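Local coordinates for protein tyrosine aminotransferase (Leishmania infantum, PDB 4IX8) that probably transfers the amino group of L-tyrosine to 2-oxoglutarate with the help of pyridoxal 5'-phosphate, as related aminotransferases do, at residues Tyr354-Ser365 with Val375-Phe384; Thr108-Ser119 with Leu135-Thr143. All coordinates share one frame; numbering follows the deposited sequence.

Contact 1 of 2, residues Tyr354-Ser365 with Val375-Phe384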
# COMPACT_ATOMS: atom_id res chain seq x y z
N TYR A 354 25.96 -20.39 10.70
CA TYR A 354 25.00 -21.50 10.55
C TYR A 354 25.70 -22.78 10.10
O TYR A 354 25.28 -23.89 10.45
CB TYR A 354 23.90 -21.13 9.57
CG TYR A 354 22.86 -20.22 10.21
CD1 TYR A 354 22.04 -20.67 11.23
CD2 TYR A 354 22.77 -18.88 9.84
CE1 TYR A 354 21.10 -19.81 11.83
CE2 TYR A 354 21.85 -18.01 10.44
CZ TYR A 354 21.03 -18.48 11.43
OH TYR A 354 20.11 -17.62 12.00
N ALA A 355 26.80 -22.60 9.38
CA ALA A 355 27.57 -23.73 8.87
C ALA A 355 28.02 -24.57 10.05
O ALA A 355 28.15 -25.78 9.91
CB ALA A 355 28.76 -23.25 8.05
N ARG A 356 28.21 -23.96 11.21
CA ARG A 356 28.65 -24.70 12.38
C ARG A 356 27.66 -25.81 12.74
O ARG A 356 28.08 -26.82 13.29
CB ARG A 356 28.84 -23.79 13.60
CG ARG A 356 30.04 -22.83 13.53
CD ARG A 356 30.21 -22.00 14.87
NE ARG A 356 29.70 -22.77 16.01
CZ ARG A 356 28.90 -22.30 16.96
NH1 ARG A 356 28.55 -21.03 16.99
NH2 ARG A 356 28.46 -23.12 17.89
N LEU A 357 26.40 -25.64 12.38
CA LEU A 357 25.39 -26.67 12.65
C LEU A 357 25.69 -28.00 11.94
O LEU A 357 25.28 -29.06 12.42
CB LEU A 357 24.00 -26.20 12.21
CG LEU A 357 23.34 -25.12 13.08
CD1 LEU A 357 22.17 -24.56 12.38
CD2 LEU A 357 22.93 -25.65 14.47
N LEU A 358 26.44 -27.94 10.84
CA LEU A 358 26.77 -29.13 10.06
C LEU A 358 27.93 -29.94 10.67
O LEU A 358 28.14 -31.10 10.31
CB LEU A 358 27.15 -28.71 8.64
CG LEU A 358 26.06 -27.94 7.89
CD1 LEU A 358 26.57 -27.44 6.54
CD2 LEU A 358 24.83 -28.81 7.68
N GLU A 359 28.67 -29.34 11.60
CA GLU A 359 29.81 -30.03 12.19
C GLU A 359 29.38 -31.05 13.25
O GLU A 359 30.16 -31.89 13.63
CB GLU A 359 30.79 -29.02 12.80
CG GLU A 359 31.39 -28.06 11.79
CD GLU A 359 32.16 -26.90 12.42
OE1 GLU A 359 32.42 -26.89 13.64
OE2 GLU A 359 32.51 -25.96 11.67
N HIS A 360 28.13 -30.97 13.71
CA HIS A 360 27.59 -31.91 14.70
C HIS A 360 26.57 -32.83 14.04
O HIS A 360 25.88 -32.42 13.10
CB HIS A 360 26.90 -31.18 15.85
CG HIS A 360 27.80 -30.29 16.65
ND1 HIS A 360 28.09 -28.99 16.29
CD2 HIS A 360 28.45 -30.51 17.82
CE1 HIS A 360 28.90 -28.46 17.19
NE2 HIS A 360 29.13 -29.36 18.12
N ASP A 361 26.44 -34.04 14.56
CA ASP A 361 25.51 -34.99 13.97
C ASP A 361 24.11 -34.84 14.59
O ASP A 361 23.68 -35.69 15.37
CB ASP A 361 26.06 -36.40 14.16
CG ASP A 361 25.24 -37.44 13.46
OD1 ASP A 361 24.86 -37.23 12.30
OD2 ASP A 361 24.99 -38.50 14.06
N ILE A 362 23.42 -33.76 14.25
CA ILE A 362 22.20 -33.37 14.96
C ILE A 362 20.97 -33.31 14.06
O ILE A 362 19.91 -32.85 14.49
CB ILE A 362 22.36 -32.00 15.66
CG1 ILE A 362 23.04 -31.02 14.72
CG2 ILE A 362 23.20 -32.14 16.93
CD1 ILE A 362 22.87 -29.58 15.08
N GLY A 363 21.12 -33.73 12.81
CA GLY A 363 19.98 -33.93 11.93
C GLY A 363 19.56 -32.70 11.16
O GLY A 363 18.42 -32.62 10.68
N ILE A 364 20.49 -31.75 11.03
CA ILE A 364 20.28 -30.50 10.29
C ILE A 364 21.20 -30.44 9.08
O ILE A 364 22.42 -30.52 9.20
CB ILE A 364 20.52 -29.26 11.17
CG1 ILE A 364 19.40 -29.14 12.19
CG2 ILE A 364 20.55 -27.96 10.34
CD1 ILE A 364 19.66 -28.16 13.27
N SER A 365 20.60 -30.38 7.90
CA SER A 365 21.33 -30.19 6.66
C SER A 365 20.97 -28.81 6.08
O SER A 365 19.92 -28.26 6.38
CB SER A 365 20.97 -31.31 5.68
OG SER A 365 21.58 -31.11 4.44
N VAL A 375 18.41 -18.54 5.49
CA VAL A 375 18.85 -19.88 5.25
C VAL A 375 17.70 -20.82 5.58
O VAL A 375 16.84 -20.49 6.40
CB VAL A 375 20.12 -20.19 6.07
CG1 VAL A 375 19.82 -20.33 7.55
CG2 VAL A 375 20.80 -21.40 5.53
N MET A 376 17.63 -21.94 4.86
CA MET A 376 16.65 -22.98 5.14
C MET A 376 17.34 -24.21 5.70
O MET A 376 18.17 -24.85 5.04
CB MET A 376 15.87 -23.33 3.88
CG MET A 376 14.78 -22.34 3.52
SD MET A 376 13.38 -22.36 4.67
CE MET A 376 12.30 -23.54 3.84
N LEU A 377 16.95 -24.58 6.91
CA LEU A 377 17.53 -25.70 7.64
C LEU A 377 16.64 -26.89 7.41
O LEU A 377 15.45 -26.81 7.70
CB LEU A 377 17.61 -25.40 9.12
CG LEU A 377 18.30 -24.07 9.40
CD1 LEU A 377 18.24 -23.81 10.89
CD2 LEU A 377 19.78 -24.08 8.88
N LYS A 378 17.20 -27.97 6.89
CA LYS A 378 16.40 -29.15 6.63
C LYS A 378 16.47 -30.10 7.80
O LYS A 378 17.56 -30.40 8.29
CB LYS A 378 16.86 -29.84 5.37
CG LYS A 378 16.02 -31.03 5.04
CD LYS A 378 16.44 -31.59 3.68
CE LYS A 378 16.01 -33.05 3.49
NZ LYS A 378 14.57 -33.23 3.85
N LEU A 379 15.32 -30.58 8.26
CA LEU A 379 15.27 -31.45 9.43
C LEU A 379 15.22 -32.92 9.09
O LEU A 379 14.33 -33.36 8.38
CB LEU A 379 14.05 -31.12 10.28
CG LEU A 379 13.98 -29.67 10.76
CD1 LEU A 379 12.68 -29.49 11.52
CD2 LEU A 379 15.21 -29.38 11.63
N ASN A 380 16.18 -33.70 9.61
CA ASN A 380 16.04 -35.16 9.56
C ASN A 380 15.23 -35.61 10.76
O ASN A 380 15.76 -35.78 11.86
CB ASN A 380 17.40 -35.87 9.54
CG ASN A 380 17.29 -37.33 9.07
OD1 ASN A 380 16.23 -37.96 9.19
ND2 ASN A 380 18.37 -37.86 8.50
N LEU A 381 13.94 -35.81 10.55
CA LEU A 381 12.99 -36.07 11.62
C LEU A 381 13.20 -37.42 12.27
O LEU A 381 12.79 -37.66 13.41
CB LEU A 381 11.58 -35.99 11.06
CG LEU A 381 11.34 -34.61 10.45
CD1 LEU A 381 10.13 -34.63 9.49
CD2 LEU A 381 11.14 -33.62 11.58
N SER A 382 13.87 -38.30 11.52
CA SER A 382 14.17 -39.64 12.01
C SER A 382 15.29 -39.61 13.05
O SER A 382 15.67 -40.65 13.55
CB SER A 382 14.57 -40.56 10.85
OG SER A 382 15.92 -40.37 10.50
N TYR A 383 15.84 -38.43 13.34
CA TYR A 383 16.90 -38.31 14.37
C TYR A 383 16.32 -38.10 15.75
O TYR A 383 17.02 -38.24 16.73
CB TYR A 383 17.85 -37.14 14.06
CG TYR A 383 19.12 -37.53 13.35
CD1 TYR A 383 19.10 -38.20 12.14
CD2 TYR A 383 20.36 -37.20 13.88
CE1 TYR A 383 20.27 -38.56 11.49
CE2 TYR A 383 21.55 -37.56 13.23
CZ TYR A 383 21.49 -38.24 12.04
OH TYR A 383 22.66 -38.59 11.40
N PHE A 384 15.04 -37.75 15.83
CA PHE A 384 14.47 -37.20 17.06
C PHE A 384 13.37 -38.07 17.64
O PHE A 384 12.54 -38.60 16.91
CB PHE A 384 13.94 -35.79 16.78
CG PHE A 384 14.97 -34.86 16.18
CD1 PHE A 384 16.00 -34.38 16.96
CD2 PHE A 384 14.89 -34.46 14.85
CE1 PHE A 384 16.95 -33.52 16.43
CE2 PHE A 384 15.85 -33.59 14.30
CZ PHE A 384 16.87 -33.12 15.10
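The ring of Tyr383 lies with one face against Gly363 and its edge toward Asp361, whose backbone O lies at that edge in the ring plane and whose carboxylate stands nearly upright to the ring, 79° between the planes. The contact rests on a beta hairpin: strand 364-365, outermost in the five-stranded sheet, and antiparallel strand 374-379, paired on its other side with strand 416-420. Gly363 CA makes a CH-pi contact 4.0 Å from the centroid of the Tyr383 ring. The Phe384 ring has Tyr383 CB over the centre of one face, and Ile362 O approaches it obliquely. Val375 CG1 sits over one face of the Tyr354 ring, a CH-pi contact almost over the centre; that methyl lies between the backbone N and carbonyl carbon of Val375. Tyr354 OH is hydrogen-bonded to the backbone O of Thr420.

Ser365 and Lys378 form a hydrogen-bonded pair, with Lys378 N to Ser365 O at 2.8 Å and Ser365 N to Lys378 O at 3.1 Å; both side chains suit the exposed face. Ile364 and Leu379 form the adjoining non-hydrogen-bonded pair on the buried face, where Ile364 CG2 reaches Leu377 CB and Leu357 CD1 meets Leu377 CD2 at 4.3 Å. Beyond the strand, Asn380 N gives Gly363 O a nearly linear bond of 2.7 Å. Glycine suits position 363 because positive phi and the nearby Tyr383 and Phe384 would crowd any CB. Ile362, its CB turned away from the hairpin partner, packs on Cys439 and Glu440 of helix 425-442.

Asp361, at the centre of an inverse gamma turn, has CG anti to its N (chi1 -174°), which swings the carboxylate to the phenol: Tyr383 OH donates to the syn side of Asp361 OD1 at 2.7 Å, 22° out of the carboxylate plane.

Contact 2 of 2, residues Thr108-Ser119 with Leu135-Thr143; sequences TVGADNLRQVVS and LKWENVIIT
Gln116 lies along Trp137, CG over the five-membered ring at 3.7 Å from its centroid and NE2 over the centre of the indole, the amide plane steeply inclined to it. Trp137 CG takes the crowded position between backbone N and carbonyl carbon (chi1 67°), which lays the indole against Gln116. Trp137 CB is 3.5 Å from Arg115 O. The neighbouring Arg115 crosses the indole at about a right angle: Val109 CG1 lies over the centre of one guanidinium face, and Trp137 CZ3 comes to the other, offset toward its rim, the planes steeply inclined. A bend at chi3 (70°) carries NE to Val140 O, a hydrogen bond of 2.8 Å.

Apolar branches fill the inner side of the helix: Leu114 CD2 meets Ile142 CD1 at 3.7 Å, and Val118 CG1 meets Val140 CG1. Gly110, without a side chain, lets Ile142 CB approach its CA to 3.7 Å, and Val109 O accepts from Ile142 N at 2.9 Å. Helix 112-122 thus packs against strand 140-143, the outermost of the large mixed sheet, which is paired with strand 292-297. Arginine suits this margin: its aliphatic part joins the apolar layer, while its charge probably strengthens the bond to Val140 O.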
# COMPACT_ATOMS: atom_id res chain seq x y z
N THR A 108 -0.21 8.48 -10.55
CA THR A 108 -0.51 7.28 -9.76
C THR A 108 0.43 6.14 -10.12
O THR A 108 0.55 5.19 -9.41
CB THR A 108 -1.95 6.81 -9.98
OG1 THR A 108 -2.12 6.41 -11.35
CG2 THR A 108 -2.93 7.90 -9.59
N VAL A 109 1.04 6.24 -11.29
CA VAL A 109 1.91 5.22 -11.83
C VAL A 109 3.38 5.46 -11.40
O VAL A 109 4.22 4.61 -11.63
CB VAL A 109 1.71 5.20 -13.36
CG1 VAL A 109 2.86 4.63 -14.12
CG2 VAL A 109 0.48 4.38 -13.66
N GLY A 110 3.65 6.62 -10.81
CA GLY A 110 4.98 6.98 -10.37
C GLY A 110 5.44 8.28 -11.02
O GLY A 110 4.96 8.67 -12.09
N ALA A 111 6.33 8.96 -10.35
CA ALA A 111 6.95 10.18 -10.86
C ALA A 111 7.76 9.84 -12.11
O ALA A 111 8.48 8.82 -12.12
CB ALA A 111 7.83 10.79 -9.82
N ASP A 112 7.63 10.65 -13.16
CA ASP A 112 8.37 10.44 -14.40
C ASP A 112 9.86 10.20 -14.15
O ASP A 112 10.45 9.28 -14.73
CB ASP A 112 8.26 11.65 -15.34
CG ASP A 112 6.88 11.80 -15.94
OD1 ASP A 112 5.99 10.96 -15.70
OD2 ASP A 112 6.70 12.78 -16.70
N ASN A 113 10.48 11.03 -13.30
CA ASN A 113 11.94 11.00 -13.20
C ASN A 113 12.41 9.71 -12.56
O ASN A 113 13.37 9.11 -13.05
CB ASN A 113 12.51 12.23 -12.47
CG ASN A 113 12.00 12.39 -11.05
OD1 ASN A 113 11.01 11.77 -10.65
ND2 ASN A 113 12.65 13.27 -10.29
N LEU A 114 11.69 9.22 -11.56
CA LEU A 114 12.07 7.94 -10.91
C LEU A 114 11.87 6.78 -11.90
O LEU A 114 12.70 5.86 -12.00
CB LEU A 114 11.24 7.68 -9.63
CG LEU A 114 11.53 6.33 -8.91
CD1 LEU A 114 13.00 6.25 -8.56
CD2 LEU A 114 10.71 6.13 -7.66
N ARG A 115 10.81 6.84 -12.69
CA ARG A 115 10.59 5.77 -13.66
C ARG A 115 11.75 5.73 -14.66
O ARG A 115 12.24 4.65 -15.01
CB ARG A 115 9.25 5.95 -14.37
CG ARG A 115 8.05 5.78 -13.45
CD ARG A 115 6.73 6.20 -14.16
NE ARG A 115 6.37 5.25 -15.21
CZ ARG A 115 5.51 5.52 -16.19
NH1 ARG A 115 4.95 6.71 -16.27
NH2 ARG A 115 5.21 4.59 -17.10
N GLN A 116 12.21 6.91 -15.08
CA GLN A 116 13.35 6.98 -16.00
C GLN A 116 14.60 6.45 -15.34
O GLN A 116 15.39 5.72 -15.97
CB GLN A 116 13.56 8.41 -16.46
CG GLN A 116 12.62 8.75 -17.60
CD GLN A 116 12.27 10.22 -17.67
OE1 GLN A 116 13.06 11.08 -17.31
NE2 GLN A 116 11.04 10.52 -18.10
N VAL A 117 14.77 6.80 -14.07
CA VAL A 117 15.96 6.42 -13.31
C VAL A 117 16.01 4.91 -13.06
O VAL A 117 17.06 4.29 -13.20
CB VAL A 117 16.00 7.22 -11.97
CG1 VAL A 117 16.86 6.57 -10.95
CG2 VAL A 117 16.46 8.66 -12.21
N VAL A 118 14.88 4.32 -12.69
CA VAL A 118 14.82 2.89 -12.44
C VAL A 118 15.16 2.12 -13.69
O VAL A 118 15.86 1.11 -13.66
CB VAL A 118 13.43 2.50 -11.98
CG1 VAL A 118 13.21 1.02 -12.12
CG2 VAL A 118 13.20 2.96 -10.56
N SER A 119 14.65 2.61 -14.81
CA SER A 119 14.90 2.02 -16.10
C SER A 119 16.40 2.02 -16.39
O SER A 119 16.97 1.03 -16.85
CB SER A 119 14.17 2.78 -17.20
OG SER A 119 14.50 2.23 -18.46
N LEU A 135 14.55 -2.29 -22.08
CA LEU A 135 14.09 -1.67 -20.84
C LEU A 135 13.65 -0.25 -21.07
O LEU A 135 14.49 0.60 -21.34
CB LEU A 135 15.22 -1.63 -19.83
CG LEU A 135 15.57 -2.96 -19.21
CD1 LEU A 135 16.86 -2.86 -18.41
CD2 LEU A 135 14.49 -3.28 -18.25
N LYS A 136 12.36 0.02 -20.91
CA LYS A 136 11.87 1.36 -21.17
C LYS A 136 11.12 1.91 -20.00
O LYS A 136 10.36 1.21 -19.35
CB LYS A 136 10.98 1.37 -22.40
CG LYS A 136 11.67 0.79 -23.63
CD LYS A 136 10.72 0.70 -24.84
CE LYS A 136 11.45 0.13 -26.07
NZ LYS A 136 12.31 1.17 -26.74
N TRP A 137 11.33 3.20 -19.73
CA TRP A 137 10.69 3.80 -18.58
C TRP A 137 9.17 3.80 -18.73
O TRP A 137 8.44 3.82 -17.72
CB TRP A 137 11.21 5.22 -18.35
CG TRP A 137 10.85 6.24 -19.39
CD1 TRP A 137 11.50 6.50 -20.56
CD2 TRP A 137 9.75 7.17 -19.33
NE1 TRP A 137 10.89 7.53 -21.23
CE2 TRP A 137 9.81 7.96 -20.50
CE3 TRP A 137 8.74 7.42 -18.40
CZ2 TRP A 137 8.88 8.97 -20.77
CZ3 TRP A 137 7.82 8.43 -18.67
CH2 TRP A 137 7.90 9.19 -19.85
N GLU A 138 8.67 3.76 -19.97
CA GLU A 138 7.23 3.64 -20.19
C GLU A 138 6.67 2.39 -19.54
O GLU A 138 5.51 2.39 -19.14
CB GLU A 138 6.90 3.62 -21.70
CG GLU A 138 7.08 4.97 -22.44
CD GLU A 138 8.46 5.20 -23.02
OE1 GLU A 138 9.40 4.46 -22.66
OE2 GLU A 138 8.61 6.14 -23.86
N ASN A 139 7.51 1.36 -19.36
CA ASN A 139 7.08 0.05 -18.83
C ASN A 139 7.46 -0.20 -17.38
O ASN A 139 7.38 -1.34 -16.89
CB ASN A 139 7.71 -1.08 -19.67
CG ASN A 139 7.23 -1.05 -21.10
OD1 ASN A 139 6.08 -0.74 -21.36
ND2 ASN A 139 8.12 -1.32 -22.03
N VAL A 140 7.83 0.88 -16.71
CA VAL A 140 8.10 0.87 -15.28
C VAL A 140 6.92 1.44 -14.51
O VAL A 140 6.42 2.51 -14.84
CB VAL A 140 9.36 1.74 -14.90
CG1 VAL A 140 9.57 1.76 -13.39
CG2 VAL A 140 10.59 1.24 -15.59
N ILE A 141 6.55 0.78 -13.42
CA ILE A 141 5.53 1.29 -12.53
C ILE A 141 6.09 1.36 -11.12
O ILE A 141 6.67 0.39 -10.63
CB ILE A 141 4.25 0.41 -12.55
CG1 ILE A 141 3.65 0.39 -13.95
CG2 ILE A 141 3.22 0.98 -11.59
CD1 ILE A 141 2.49 -0.54 -14.13
N ILE A 142 5.93 2.52 -10.49
CA ILE A 142 6.36 2.69 -9.12
C ILE A 142 5.19 2.24 -8.23
O ILE A 142 4.04 2.60 -8.46
CB ILE A 142 6.76 4.13 -8.82
CG1 ILE A 142 7.80 4.62 -9.83
CG2 ILE A 142 7.32 4.25 -7.39
CD1 ILE A 142 9.04 3.74 -9.93
N THR A 143 5.52 1.42 -7.24
CA THR A 143 4.53 0.73 -6.41
C THR A 143 4.80 0.96 -4.92
O THR A 143 5.91 1.30 -4.54
CB THR A 143 4.53 -0.79 -6.67
OG1 THR A 143 5.84 -1.35 -6.39
CG2 THR A 143 4.15 -1.11 -8.11
O HOH W 1 2.81 4.88 -8.17

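In the fold
After strand 70-71, which belongs to the smaller sheet, and helix 87-99, the chain enters contact 2, which closes a short loop through helix 129-133 by bringing Leu135-Thr143 back against Thr108-Ser119. That ties helix 112-122 to an edge strand of the eight-stranded mixed sheet. The chain then completes the rest of that sheet and passes along helix 337-355 before contact 1 opens. There a second short loop closes between Tyr354-Ser365 and Val375-Phe384, joining the end of that helix to the hairpin at the margin of the smaller, five-stranded sheet. The loops follow in series, neither nesting nor crossing. They lie about 44 Å apart, centre to centre, on opposite sides of the chain's centre.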